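PDB 2YGK: DNA double-strand break repair nuclease NurA from Sulfolobus solfataricus, which is a manganese-dependent nuclease that probably acts with the HerA helicase to resect DNA ends during double-strand break repair. Local coordinates for residues V55-G63 with P301-F311; T224-K235 with E255-G266. All coordinates share one frame; numbering follows the deposited sequence.

Contact 1: V55-G63 with P301-F311; sequences VAIDGGSFG and PLLKAHMDVRF. With MN (manganese (II) ion), chain C.
A56, D58 and G60 of strand 55-63 face A305, V309 and their helical neighbours. This is an inner strand of the RNase H-like sheet, between strands 129-133 and 70-82, and helix 301-309 lies along one face of it. The two axes run nearly parallel, at 25°, and approach to 6.9 Å. On the other side of the strand, I57 and S61 pack on helix 104-123.

Apolar packing runs along both ends of the contact. The CB of A56 meets the ring of P301 at CB, 3.6 Å away, and also touches CD2 of L302. The methyl of A305 sits against the backbone N and the CB of D58. Further on, CG2 of V309 lies 3.4 Å from C of G59. G60 bears no side chain where it faces the carbonyl O of V309, which lets the CA atoms of G60 and V309 come within 5.0 Å.

D58 binds the manganese ion through OD1 at 2.4 Å, and D133 on the adjacent strand also binds the ion. D58 has CG anti to its own backbone N (chi1 -152°), which lays the carboxylate alongside the H306 ring, the two side chains running in the same direction. Its other oxygen, OD2, lies 3.3 Å from ND1 of H306.

Aromatic groups close the far end, just past the helix. F62 and F311 meet obliquely, their planes 54° apart. CD1 of F62 lies over one face of the F311 ring, near its rim, 3.9 Å from CG. The edge of the same ring faces the backbone, with CE2 of F311 3.5 Å from the carbonyl O of G60.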
loop_
_atom_site.group_PDB
_atom_site.type_symbol
_atom_site.label_atom_id
_atom_site.label_comp_id
_atom_site.label_asym_id
_atom_site.label_seq_id
_atom_site.Cartn_x
_atom_site.Cartn_y
_atom_site.Cartn_z
ATOM N N VAL A 55 1.250 21.856 -21.289
ATOM C CA VAL A 55 1.060 20.434 -21.536
ATOM C C VAL A 55 1.145 19.776 -20.171
ATOM O O VAL A 55 2.174 19.854 -19.506
ATOM C CB VAL A 55 2.146 19.838 -22.485
ATOM C CG1 VAL A 55 1.993 18.301 -22.597
ATOM C CG2 VAL A 55 2.086 20.475 -23.852
ATOM N N ALA A 56 0.082 19.103 -19.756
ATOM C CA ALA A 56 0.076 18.364 -18.494
ATOM C C ALA A 56 0.161 16.845 -18.748
ATOM O O ALA A 56 -0.406 16.342 -19.687
ATOM C CB ALA A 56 -1.169 18.674 -17.719
ATOM N N ILE A 57 0.873 16.143 -17.878
ATOM C CA ILE A 57 0.986 14.732 -17.951
ATOM C C ILE A 57 0.644 14.177 -16.596
ATOM O O ILE A 57 1.199 14.649 -15.582
ATOM C CB ILE A 57 2.418 14.269 -18.316
ATOM C CG1 ILE A 57 2.814 14.714 -19.750
ATOM C CG2 ILE A 57 2.538 12.719 -18.229
ATOM C CD1 ILE A 57 3.792 15.877 -19.786
ATOM N N ASP A 58 -0.257 13.175 -16.585
ATOM C CA ASP A 58 -0.446 12.319 -15.426
ATOM C C ASP A 58 -0.604 10.864 -15.800
ATOM O O ASP A 58 -0.818 10.525 -17.005
ATOM C CB ASP A 58 -1.678 12.751 -14.626
ATOM C CG ASP A 58 -1.553 12.411 -13.146
ATOM O OD1 ASP A 58 -0.754 11.560 -12.765
ATOM O OD2 ASP A 58 -2.209 13.066 -12.327
ATOM N N GLY A 59 -0.602 10.002 -14.776
ATOM C CA GLY A 59 -0.698 8.568 -15.008
ATOM C C GLY A 59 -1.550 7.824 -14.015
ATOM O O GLY A 59 -1.821 8.323 -12.904
ATOM N N GLY A 60 -1.970 6.626 -14.431
ATOM C CA GLY A 60 -2.855 5.768 -13.644
ATOM C C GLY A 60 -2.403 4.345 -13.804
ATOM O O GLY A 60 -1.813 4.009 -14.831
ATOM N N SER A 61 -2.693 3.514 -12.802
ATOM C CA SER A 61 -2.235 2.143 -12.784
ATOM C C SER A 61 -2.934 1.313 -11.722
ATOM O O SER A 61 -3.487 1.848 -10.794
ATOM C CB SER A 61 -0.746 2.077 -12.433
ATOM O OG SER A 61 -0.635 2.108 -11.015
ATOM N N PHE A 62 -2.868 -0.005 -11.873
ATOM C CA PHE A 62 -3.341 -0.900 -10.859
ATOM C C PHE A 62 -2.827 -2.289 -11.173
ATOM O O PHE A 62 -2.463 -2.583 -12.307
ATOM C CB PHE A 62 -4.878 -0.887 -10.754
ATOM C CG PHE A 62 -5.558 -1.872 -11.636
ATOM C CD1 PHE A 62 -5.769 -1.582 -12.984
ATOM C CD2 PHE A 62 -5.964 -3.115 -11.125
ATOM C CE1 PHE A 62 -6.393 -2.515 -13.824
ATOM C CE2 PHE A 62 -6.574 -4.076 -11.954
ATOM C CZ PHE A 62 -6.782 -3.774 -13.316
ATOM N N GLY A 63 -2.813 -3.122 -10.149
ATOM C CA GLY A 63 -2.457 -4.518 -10.299
ATOM C C GLY A 63 -3.191 -5.345 -9.287
ATOM O O GLY A 63 -3.237 -4.979 -8.123
ATOM N N PRO A 301 -5.648 21.371 -16.757
ATOM C CA PRO A 301 -4.955 20.389 -17.572
ATOM C C PRO A 301 -4.503 19.143 -16.805
ATOM O O PRO A 301 -4.628 18.026 -17.300
ATOM C CB PRO A 301 -3.756 21.195 -18.074
ATOM C CG PRO A 301 -4.356 22.518 -18.352
ATOM C CD PRO A 301 -5.252 22.739 -17.150
ATOM N N LEU A 302 -3.984 19.326 -15.599
ATOM C CA LEU A 302 -3.650 18.189 -14.786
ATOM C C LEU A 302 -4.897 17.443 -14.326
ATOM O O LEU A 302 -5.001 16.235 -14.487
ATOM C CB LEU A 302 -2.866 18.631 -13.569
ATOM C CG LEU A 302 -1.387 18.774 -13.851
ATOM C CD1 LEU A 302 -0.668 19.221 -12.595
ATOM C CD2 LEU A 302 -0.836 17.448 -14.327
ATOM N N LEU A 303 -5.842 18.138 -13.716
ATOM C CA LEU A 303 -7.051 17.458 -13.260
ATOM C C LEU A 303 -7.642 16.575 -14.356
ATOM O O LEU A 303 -8.137 15.500 -14.080
ATOM C CB LEU A 303 -8.090 18.452 -12.752
ATOM C CG LEU A 303 -9.398 17.824 -12.247
ATOM C CD1 LEU A 303 -9.125 16.752 -11.197
ATOM C CD2 LEU A 303 -10.395 18.887 -11.694
ATOM N N LYS A 304 -7.567 17.030 -15.590
ATOM C CA LYS A 304 -8.153 16.324 -16.706
ATOM C C LYS A 304 -7.313 15.135 -17.015
ATOM O O LYS A 304 -7.828 14.037 -17.176
ATOM C CB LYS A 304 -8.243 17.197 -17.966
ATOM C CG LYS A 304 -8.895 16.460 -19.139
ATOM C CD LYS A 304 -8.590 17.170 -20.485
ATOM C CE LYS A 304 -9.019 16.307 -21.709
ATOM N NZ LYS A 304 -10.271 15.539 -21.551
ATOM N N ALA A 305 -6.017 15.352 -17.114
ATOM C CA ALA A 305 -5.103 14.253 -17.367
ATOM C C ALA A 305 -5.353 13.172 -16.332
ATOM O O ALA A 305 -5.478 11.990 -16.662
ATOM C CB ALA A 305 -3.678 14.721 -17.309
ATOM N N HIS A 306 -5.480 13.590 -15.079
ATOM C CA HIS A 306 -5.604 12.651 -13.984
ATOM C C HIS A 306 -6.920 11.929 -14.123
ATOM O O HIS A 306 -7.001 10.716 -13.933
ATOM C CB HIS A 306 -5.524 13.387 -12.661
ATOM C CG HIS A 306 -5.717 12.522 -11.461
ATOM N ND1 HIS A 306 -4.871 11.482 -11.149
ATOM C CD2 HIS A 306 -6.623 12.563 -10.466
ATOM C CE1 HIS A 306 -5.256 10.907 -10.022
ATOM N NE2 HIS A 306 -6.314 11.553 -9.582
HETATM N N MSE A 307 -7.977 12.642 -14.469
HETATM C CA MSE A 307 -9.274 11.984 -14.472
HETATM C C MSE A 307 -9.344 10.928 -15.578
HETATM O O MSE A 307 -9.999 9.886 -15.453
HETATM C CB MSE A 307 -10.382 13.004 -14.626
HETATM C CG MSE A 307 -10.664 13.769 -13.362
HETATM SE SE MSE A 307 -11.909 15.218 -13.775
HETATM C CE MSE A 307 -13.476 14.095 -14.154
ATOM N N ASP A 308 -8.668 11.187 -16.675
ATOM C CA ASP A 308 -8.795 10.286 -17.801
ATOM C C ASP A 308 -8.053 8.989 -17.584
ATOM O O ASP A 308 -8.529 7.957 -17.985
ATOM C CB ASP A 308 -8.291 10.979 -19.052
ATOM C CG ASP A 308 -9.221 12.046 -19.505
ATOM O OD1 ASP A 308 -10.384 11.987 -19.090
ATOM O OD2 ASP A 308 -8.817 12.919 -20.291
ATOM N N VAL A 309 -6.887 9.050 -16.946
ATOM C CA VAL A 309 -6.087 7.847 -16.787
ATOM C C VAL A 309 -6.532 6.978 -15.613
ATOM O O VAL A 309 -6.123 5.830 -15.527
ATOM C CB VAL A 309 -4.569 8.168 -16.633
ATOM C CG1 VAL A 309 -4.069 8.730 -17.904
ATOM C CG2 VAL A 309 -4.294 9.098 -15.459
ATOM N N ARG A 310 -7.325 7.545 -14.707
ATOM C CA ARG A 310 -7.718 6.834 -13.485
ATOM C C ARG A 310 -8.394 5.510 -13.822
ATOM O O ARG A 310 -9.172 5.423 -14.768
ATOM C CB ARG A 310 -8.687 7.664 -12.648
ATOM C CG ARG A 310 -8.595 7.411 -11.139
ATOM C CD ARG A 310 -9.535 8.356 -10.369
ATOM N NE ARG A 310 -10.911 7.941 -10.597
ATOM C CZ ARG A 310 -11.505 6.913 -9.986
ATOM N NH1 ARG A 310 -10.850 6.199 -9.064
ATOM N NH2 ARG A 310 -12.768 6.604 -10.298
ATOM N N PHE A 311 -8.102 4.483 -13.038
ATOM C CA PHE A 311 -8.793 3.229 -13.216
ATOM C C PHE A 311 -9.904 3.172 -12.197
ATOM O O PHE A 311 -9.663 2.921 -11.018
ATOM C CB PHE A 311 -7.825 2.032 -13.108
ATOM C CG PHE A 311 -6.914 1.887 -14.300
ATOM C CD1 PHE A 311 -7.338 1.190 -15.412
ATOM C CD2 PHE A 311 -5.673 2.470 -14.327
ATOM C CE1 PHE A 311 -6.533 1.071 -16.532
ATOM C CE2 PHE A 311 -4.884 2.351 -15.426
ATOM C CZ PHE A 311 -5.313 1.643 -16.539
HETATM MN MN MN C . -0.101 10.696 -10.622
#

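Contact 2: T224-K235 with E255-G266; sequences TEKRGFSKLIIK and EYTTFYTRLDNG
Y256 and K235 form an antiparallel hydrogen-bonded pair at one end of a two-strand ladder. The CB of K235 lies over one face of the Y256 ring, 4.0 Å from its centroid, in a CH-pi contact. The lysine chain runs on past OH of Y256 and bends, taking NZ to a salt bridge with D208. T257 pairs with I234, and T258 exchanges two backbone bonds with I233. The OG1 of T258 turns to D273.

The register shifts by one between F229 and I233, where strand 228-236 is interrupted. F259 rests its CB near CD1 of L232. The O of Y260 accepts from N of S230 at 2.9 Å, and the N of Y260 bonds to OG of S230 at 3.0 Å and 175°. That OG also donates to the O of K231.

T261 resumes the ladder opposite F229. Its OG1, anti to the backbone N (chi1 -177°), donates to the O of G228 at 2.8 Å. The N of R262 reaches that oxygen from the opposite face of the carbonyl plane. The R262 guanidinium uses NH1 twice, both times in its own plane: to OG1 of T224 at 2.6 Å and to O of K226 at 3.1 Å. The O of L263 takes NE of R227 at 2.7 Å. OD1 of N265 receives the N of R227 at 2.7 Å, nearly straight (177°). The N of G266 bonds to the O of E225.

F229 and T261 pack against helix 280-291, and Y260 faces helix 216-223. Strand 39-41 flanks one side of the pair and strand 270-275 the other.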
loop_
_atom_site.group_PDB
_atom_site.type_symbol
_atom_site.label_atom_id
_atom_site.label_comp_id
_atom_site.label_asym_id
_atom_site.label_seq_id
_atom_site.Cartn_x
_atom_site.Cartn_y
_atom_site.Cartn_z
ATOM N N THR A 224 -2.893 30.449 6.646
ATOM C CA THR A 224 -3.077 31.482 5.632
ATOM C C THR A 224 -4.348 31.159 4.859
ATOM O O THR A 224 -4.735 29.981 4.757
ATOM C CB THR A 224 -1.889 31.543 4.663
ATOM O OG1 THR A 224 -1.953 30.475 3.710
ATOM C CG2 THR A 224 -0.568 31.467 5.403
ATOM N N GLU A 225 -4.996 32.190 4.331
ATOM C CA GLU A 225 -6.209 32.022 3.532
ATOM C C GLU A 225 -6.029 32.517 2.120
ATOM O O GLU A 225 -6.559 31.910 1.195
ATOM C CB GLU A 225 -7.410 32.750 4.167
ATOM C CG GLU A 225 -8.833 32.326 3.632
ATOM C CD GLU A 225 -9.482 33.310 2.606
ATOM O OE1 GLU A 225 -9.620 34.514 2.915
ATOM O OE2 GLU A 225 -9.888 32.872 1.494
ATOM N N LYS A 226 -5.300 33.623 1.963
ATOM C CA LYS A 226 -5.312 34.375 0.716
ATOM C C LYS A 226 -4.359 33.794 -0.335
ATOM O O LYS A 226 -3.341 33.147 -0.023
ATOM C CB LYS A 226 -4.987 35.842 0.966
ATOM C CG LYS A 226 -6.114 36.657 1.609
ATOM C CD LYS A 226 -6.946 37.320 0.535
ATOM C CE LYS A 226 -8.268 37.918 1.042
ATOM N NZ LYS A 226 -8.833 38.936 0.030
ATOM N N ARG A 227 -4.706 34.018 -1.600
ATOM C CA ARG A 227 -3.839 33.642 -2.717
ATOM C C ARG A 227 -2.407 34.175 -2.526
ATOM O O ARG A 227 -2.215 35.329 -2.174
ATOM C CB ARG A 227 -4.439 34.179 -4.011
ATOM C CG ARG A 227 -3.572 34.034 -5.256
ATOM C CD ARG A 227 -4.272 34.713 -6.452
ATOM N NE ARG A 227 -3.756 34.307 -7.767
ATOM C CZ ARG A 227 -2.914 35.024 -8.514
ATOM N NH1 ARG A 227 -2.417 36.176 -8.078
ATOM N NH2 ARG A 227 -2.540 34.578 -9.712
ATOM N N GLY A 228 -1.417 33.328 -2.757
ATOM C CA GLY A 228 -0.042 33.719 -2.550
ATOM C C GLY A 228 1.033 32.652 -2.730
ATOM O O GLY A 228 0.852 31.662 -3.402
ATOM N N PHE A 229 2.190 32.905 -2.137
ATOM C CA PHE A 229 3.343 32.063 -2.309
ATOM C C PHE A 229 4.261 32.155 -1.142
ATOM O O PHE A 229 4.257 33.111 -0.409
ATOM C CB PHE A 229 4.090 32.416 -3.585
ATOM C CG PHE A 229 4.660 33.772 -3.590
ATOM C CD1 PHE A 229 3.876 34.872 -3.944
ATOM C CD2 PHE A 229 5.984 33.980 -3.252
ATOM C CE1 PHE A 229 4.419 36.170 -3.956
ATOM C CE2 PHE A 229 6.534 35.268 -3.254
ATOM C CZ PHE A 229 5.755 36.358 -3.608
ATOM N N SER A 230 5.054 31.125 -0.946
ATOM C CA SER A 230 5.898 31.065 0.233
ATOM C C SER A 230 7.285 31.552 -0.067
ATOM O O SER A 230 7.684 31.657 -1.220
ATOM C CB SER A 230 6.033 29.616 0.652
ATOM O OG SER A 230 6.851 28.916 -0.267
ATOM N N LYS A 231 8.055 31.771 0.984
ATOM C CA LYS A 231 9.487 31.805 0.853
ATOM C C LYS A 231 9.946 30.653 -0.066
ATOM O O LYS A 231 9.415 29.530 -0.021
ATOM C CB LYS A 231 10.130 31.695 2.221
ATOM C CG LYS A 231 11.623 31.468 2.176
ATOM C CD LYS A 231 12.319 31.910 3.473
ATOM C CE LYS A 231 13.805 32.201 3.211
ATOM N NZ LYS A 231 14.704 31.963 4.370
ATOM N N LEU A 232 10.928 30.974 -0.902
ATOM C CA LEU A 232 11.514 30.062 -1.859
ATOM C C LEU A 232 12.559 29.271 -1.152
ATOM O O LEU A 232 13.270 29.796 -0.340
ATOM C CB LEU A 232 12.141 30.824 -3.033
ATOM C CG LEU A 232 11.106 31.322 -4.061
ATOM C CD1 LEU A 232 9.907 32.054 -3.405
ATOM C CD2 LEU A 232 11.757 32.253 -5.109
ATOM N N ILE A 233 12.617 27.989 -1.460
ATOM C CA ILE A 233 13.535 27.075 -0.848
ATOM C C ILE A 233 14.381 26.560 -1.977
ATOM O O ILE A 233 13.851 26.252 -3.048
ATOM C CB ILE A 233 12.810 25.870 -0.246
ATOM C CG1 ILE A 233 11.646 26.309 0.642
ATOM C CG2 ILE A 233 13.779 24.996 0.510
ATOM C CD1 ILE A 233 10.960 25.147 1.357
ATOM N N ILE A 234 15.686 26.469 -1.733
ATOM C CA ILE A 234 16.646 26.011 -2.719
ATOM C C ILE A 234 17.201 24.701 -2.202
ATOM O O ILE A 234 17.746 24.642 -1.111
ATOM C CB ILE A 234 17.721 27.099 -2.976
ATOM C CG1 ILE A 234 17.043 28.338 -3.576
ATOM C CG2 ILE A 234 18.801 26.614 -3.931
ATOM C CD1 ILE A 234 17.844 29.585 -3.488
ATOM N N LYS A 235 17.003 23.646 -2.982
ATOM C CA LYS A 235 17.256 22.268 -2.561
ATOM C C LYS A 235 18.247 21.596 -3.499
ATOM O O LYS A 235 18.514 22.105 -4.583
ATOM C CB LYS A 235 15.948 21.479 -2.607
ATOM C CG LYS A 235 14.869 22.013 -1.674
ATOM C CD LYS A 235 13.688 21.061 -1.561
ATOM C CE LYS A 235 14.031 19.767 -0.836
ATOM N NZ LYS A 235 14.539 20.011 0.540
ATOM N N GLU A 255 20.431 21.700 -8.679
ATOM C CA GLU A 255 19.809 22.430 -7.605
ATOM C C GLU A 255 18.476 22.915 -8.148
ATOM O O GLU A 255 18.403 23.463 -9.256
ATOM C CB GLU A 255 20.679 23.613 -7.157
ATOM C CG GLU A 255 21.803 23.217 -6.193
ATOM C CD GLU A 255 22.372 24.410 -5.414
ATOM O OE1 GLU A 255 22.750 25.446 -6.030
ATOM O OE2 GLU A 255 22.443 24.296 -4.171
ATOM N N TYR A 256 17.422 22.708 -7.370
ATOM C CA TYR A 256 16.112 23.165 -7.764
ATOM C C TYR A 256 15.488 24.042 -6.708
ATOM O O TYR A 256 15.987 24.146 -5.592
ATOM C CB TYR A 256 15.208 21.992 -8.138
ATOM C CG TYR A 256 14.839 21.046 -7.035
ATOM C CD1 TYR A 256 15.738 20.102 -6.570
ATOM C CD2 TYR A 256 13.564 21.050 -6.506
ATOM C CE1 TYR A 256 15.383 19.199 -5.556
ATOM C CE2 TYR A 256 13.189 20.176 -5.511
ATOM C CZ TYR A 256 14.098 19.246 -5.032
ATOM O OH TYR A 256 13.702 18.371 -4.046
ATOM N N THR A 257 14.402 24.701 -7.094
ATOM C CA THR A 257 13.683 25.580 -6.203
ATOM C C THR A 257 12.302 25.004 -5.909
ATOM O O THR A 257 11.621 24.526 -6.815
ATOM C CB THR A 257 13.524 26.966 -6.809
ATOM O OG1 THR A 257 14.810 27.496 -7.121
ATOM C CG2 THR A 257 12.859 27.895 -5.830
ATOM N N THR A 258 11.910 25.063 -4.635
ATOM C CA THR A 258 10.566 24.755 -4.244
ATOM C C THR A 258 9.906 26.027 -3.723
ATOM O O THR A 258 10.538 26.847 -3.068
ATOM C CB THR A 258 10.544 23.628 -3.188
ATOM O OG1 THR A 258 11.199 22.455 -3.718
ATOM C CG2 THR A 258 9.122 23.250 -2.830
ATOM N N PHE A 259 8.643 26.220 -4.070
ATOM C CA PHE A 259 7.782 27.123 -3.311
ATOM C C PHE A 259 6.409 26.496 -3.198
ATOM O O PHE A 259 6.084 25.581 -3.949
ATOM C CB PHE A 259 7.691 28.504 -3.958
ATOM C CG PHE A 259 7.116 28.507 -5.340
ATOM C CD1 PHE A 259 7.917 28.292 -6.439
ATOM C CD2 PHE A 259 5.789 28.764 -5.549
ATOM C CE1 PHE A 259 7.375 28.287 -7.755
ATOM C CE2 PHE A 259 5.248 28.776 -6.860
ATOM C CZ PHE A 259 6.043 28.525 -7.945
ATOM N N TYR A 260 5.618 27.008 -2.260
ATOM C CA TYR A 260 4.226 26.649 -2.084
ATOM C C TYR A 260 3.383 27.793 -2.532
ATOM O O TYR A 260 3.690 28.942 -2.268
ATOM C CB TYR A 260 3.966 26.396 -0.644
ATOM C CG TYR A 260 4.671 25.179 -0.162
ATOM C CD1 TYR A 260 4.109 23.887 -0.352
ATOM C CD2 TYR A 260 5.889 25.273 0.484
ATOM C CE1 TYR A 260 4.743 22.755 0.111
ATOM C CE2 TYR A 260 6.535 24.119 0.975
ATOM C CZ TYR A 260 5.958 22.865 0.766
ATOM O OH TYR A 260 6.589 21.728 1.244
ATOM N N THR A 261 2.311 27.520 -3.236
ATOM C CA THR A 261 1.473 28.617 -3.710
ATOM C C THR A 261 0.044 28.179 -3.530
ATOM O O THR A 261 -0.251 26.982 -3.520
ATOM C CB THR A 261 1.766 28.958 -5.228
ATOM O OG1 THR A 261 0.978 30.092 -5.680
ATOM C CG2 THR A 261 1.518 27.746 -6.079
ATOM N N ARG A 262 -0.807 29.178 -3.316
ATOM C CA ARG A 262 -2.233 29.065 -3.393
ATOM C C ARG A 262 -2.602 29.961 -4.522
ATOM O O ARG A 262 -2.315 31.156 -4.443
ATOM C CB ARG A 262 -2.882 29.574 -2.101
ATOM C CG ARG A 262 -4.415 29.614 -2.171
ATOM C CD ARG A 262 -5.038 30.080 -0.882
ATOM N NE ARG A 262 -4.864 29.164 0.261
ATOM C CZ ARG A 262 -4.108 29.375 1.345
ATOM N NH1 ARG A 262 -3.394 30.482 1.487
ATOM N NH2 ARG A 262 -4.062 28.460 2.318
ATOM N N LEU A 263 -3.259 29.416 -5.549
ATOM C CA LEU A 263 -3.588 30.163 -6.774
ATOM C C LEU A 263 -4.836 31.008 -6.639
ATOM O O LEU A 263 -5.044 31.928 -7.434
ATOM C CB LEU A 263 -3.782 29.229 -7.960
ATOM C CG LEU A 263 -2.515 28.420 -8.238
ATOM C CD1 LEU A 263 -2.860 27.294 -9.120
ATOM C CD2 LEU A 263 -1.350 29.258 -8.812
ATOM N N ASP A 264 -5.652 30.703 -5.633
ATOM C CA ASP A 264 -7.000 31.250 -5.505
ATOM C C ASP A 264 -7.371 31.336 -4.027
ATOM O O ASP A 264 -7.173 30.366 -3.261
ATOM C CB ASP A 264 -7.950 30.337 -6.248
ATOM C CG ASP A 264 -9.371 30.801 -6.202
ATOM O OD1 ASP A 264 -9.659 31.859 -5.593
ATOM O OD2 ASP A 264 -10.225 30.072 -6.782
ATOM N N ASN A 265 -7.873 32.507 -3.627
ATOM C CA ASN A 265 -8.277 32.770 -2.254
ATOM C C ASN A 265 -9.107 31.639 -1.689
ATOM O O ASN A 265 -10.099 31.281 -2.279
ATOM C CB ASN A 265 -9.116 34.034 -2.196
ATOM C CG ASN A 265 -8.289 35.311 -2.248
ATOM O OD1 ASN A 265 -7.059 35.296 -2.115
ATOM N ND2 ASN A 265 -8.975 36.439 -2.384
ATOM N N GLY A 266 -8.695 31.078 -0.558
ATOM C CA GLY A 266 -9.505 30.114 0.173
ATOM C C GLY A 266 -9.324 28.672 -0.243
ATOM O O GLY A 266 -9.911 27.765 0.359
#

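How the contacts relate
Both contacts belong to the same mixed sheet of the NurA domain. Their centres are 24 Å apart, and their nearest atoms about 9 Å, so they do not touch. Contact 2 joins strands 228-236 and 255-262, near the edge formed by strand 39-41. Contact 1 sets helix 300-309 on strand 54-65, with strands 270-275, 197-201 and 129-133 lying between the two sites. In sequence, strand 54-65 comes before both strands of contact 2, and helix 300-309 comes after them. Residues far apart in sequence thus meet beside the manganese site. Contact 2 lies away from that site.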